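Local coordinates for protein L-fuculose phosphate aldolase (PDB 4C24) that belongs to the class II aldolase and adducin family, with an AraD-like fold, and binds a zinc ion, at residues A[82-85]-A[86-90]. Sequence-based numbering, arbitrary orientation.
Sequences MHLI and QYQTR
A chi1 of 59° turns Thr89 OG1 back over the helix backbone to face the carbonyl of Ile85, while Gln86 is bent about CB-CG, which brings NE2 to a water that also reaches Met82 O. Both contacts lie within the last turns of helix 80-89, packed on the mixed sheet of the class II aldolase fold. Thr89 OG1 donates to Ile85 O at 2.8 Å, tilted 22° from the carbonyl plane; Arg90 then leaves helical geometry. One residue earlier the backbone bond is regular: Gln88 N reaches Leu84 O at 2.9 Å, with an N-H...O angle of 153°. Gln88 runs extended beyond CG and crosses Leu84 obliquely, its NE2 3.7 Å from Leu84 CG; that nitrogen's hydrogen bond goes to Ile65 O. On the sheet side, Tyr87 CD2 lies 3.4 Å from His83 O. Ser34 OG is shared by Tyr87 OH and His83 ND1, while His83 NE2 bonds Asn32 OD1 and the Tyr87 ring stacks on Phe36. Met82's side chain touches the zinc ligand His98, about 6 Å from the ion. Gln86 CG packs 3.3 Å from Met82 O, and the water donates to Met82 O at 2.8 Å and accepts from Gln86 NE2 at 2.7 Å.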
loop_
_atom_site.group_PDB
_atom_site.type_symbol
_atom_site.label_atom_id
_atom_site.label_comp_id
_atom_site.label_asym_id
_atom_site.label_seq_id
_atom_site.Cartn_x
_atom_site.Cartn_y
_atom_site.Cartn_z
ATOM N N MET A 82 -19.889 8.325 -22.452
ATOM C CA MET A 82 -19.978 8.805 -21.078
ATOM C C MET A 82 -19.234 10.131 -20.903
ATOM O O MET A 82 -19.678 11.028 -20.216
ATOM C CB MET A 82 -19.489 7.746 -20.102
ATOM C CG MET A 82 -19.408 8.239 -18.683
ATOM S SD MET A 82 -19.223 6.916 -17.475
ATOM C CE MET A 82 -17.605 6.310 -17.971
ATOM N N HIS A 83 -18.091 10.288 -21.596
ATOM C CA HIS A 83 -17.419 11.572 -21.553
ATOM C C HIS A 83 -18.143 12.625 -22.367
ATOM O O HIS A 83 -18.419 13.732 -21.878
ATOM C CB HIS A 83 -15.987 11.447 -22.170
ATOM C CG HIS A 83 -15.030 10.639 -21.350
ATOM N ND1 HIS A 83 -13.882 11.170 -20.793
ATOM C CD2 HIS A 83 -15.076 9.338 -20.953
ATOM C CE1 HIS A 83 -13.236 10.223 -20.135
ATOM N NE2 HIS A 83 -13.958 9.108 -20.183
ATOM N N LEU A 84 -18.475 12.277 -23.613
ATOM C CA LEU A 84 -19.076 13.228 -24.528
ATOM C C LEU A 84 -20.383 13.847 -24.006
ATOM O O LEU A 84 -20.595 15.052 -24.131
ATOM C CB LEU A 84 -19.285 12.581 -25.885
ATOM C CG LEU A 84 -19.675 13.521 -27.023
ATOM C CD1 LEU A 84 -18.609 14.600 -27.279
ATOM C CD2 LEU A 84 -20.003 12.728 -28.283
ATOM N N ILE A 85 -21.242 13.024 -23.382
ATOM C CA ILE A 85 -22.520 13.553 -22.906
ATOM C C ILE A 85 -22.332 14.597 -21.795
ATOM O O ILE A 85 -23.134 15.522 -21.647
ATOM C CB ILE A 85 -23.461 12.413 -22.472
ATOM C CG1 ILE A 85 -24.904 12.907 -22.454
ATOM C CG2 ILE A 85 -23.024 11.774 -21.152
ATOM C CD1 ILE A 85 -25.889 11.812 -22.088
ATOM N N GLN A 86 -21.246 14.474 -21.024
ATOM C CA GLN A 86 -20.933 15.505 -20.067
ATOM C C GLN A 86 -20.645 16.811 -20.782
ATOM O O GLN A 86 -21.152 17.846 -20.420
ATOM C CB GLN A 86 -19.767 15.107 -19.167
ATOM C CG GLN A 86 -19.971 13.798 -18.411
ATOM C CD GLN A 86 -20.854 13.956 -17.170
ATOM O OE1 GLN A 86 -21.121 15.070 -16.712
ATOM N NE2 GLN A 86 -21.231 12.828 -16.577
ATOM N N TYR A 87 -19.786 16.758 -21.807
ATOM C CA TYR A 87 -19.462 17.986 -22.488
ATOM C C TYR A 87 -20.661 18.620 -23.195
ATOM O O TYR A 87 -20.747 19.839 -23.312
ATOM C CB TYR A 87 -18.360 17.726 -23.495
ATOM C CG TYR A 87 -17.074 17.257 -22.889
ATOM C CD1 TYR A 87 -16.499 17.929 -21.825
ATOM C CD2 TYR A 87 -16.452 16.092 -23.364
ATOM C CE1 TYR A 87 -15.288 17.509 -21.283
ATOM C CE2 TYR A 87 -15.244 15.645 -22.823
ATOM C CZ TYR A 87 -14.654 16.361 -21.800
ATOM O OH TYR A 87 -13.459 15.933 -21.259
ATOM N N GLN A 88 -21.588 17.779 -23.655
ATOM C CA GLN A 88 -22.825 18.216 -24.290
ATOM C C GLN A 88 -23.764 18.917 -23.336
ATOM O O GLN A 88 -24.576 19.706 -23.777
ATOM C CB GLN A 88 -23.579 17.018 -24.853
ATOM C CG GLN A 88 -22.935 16.386 -26.075
ATOM C CD GLN A 88 -23.613 15.103 -26.492
ATOM O OE1 GLN A 88 -24.501 14.611 -25.787
ATOM N NE2 GLN A 88 -23.214 14.548 -27.624
ATOM N N THR A 89 -23.672 18.601 -22.044
ATOM C CA THR A 89 -24.710 19.038 -21.100
ATOM C C THR A 89 -24.199 20.000 -20.026
ATOM O O THR A 89 -24.996 20.574 -19.269
ATOM C CB THR A 89 -25.385 17.815 -20.412
ATOM O OG1 THR A 89 -24.404 17.043 -19.720
ATOM C CG2 THR A 89 -26.099 16.928 -21.423
ATOM N N ARG A 90 -22.873 20.162 -19.953
ATOM C CA ARG A 90 -22.219 20.980 -18.945
ATOM C C ARG A 90 -21.173 21.862 -19.589
ATOM O O ARG A 90 -20.318 21.352 -20.304
ATOM C CB ARG A 90 -21.490 20.078 -17.960
ATOM C CG ARG A 90 -22.400 19.041 -17.367
ATOM C CD ARG A 90 -21.783 18.452 -16.150
ATOM N NE ARG A 90 -21.299 19.409 -15.153
ATOM C CZ ARG A 90 -21.274 19.089 -13.863
ATOM N NH1 ARG A 90 -21.766 17.915 -13.498
ATOM N NH2 ARG A 90 -20.793 19.919 -12.958
HETATM O O HOH W 1 -21.675 10.784 -18.285
#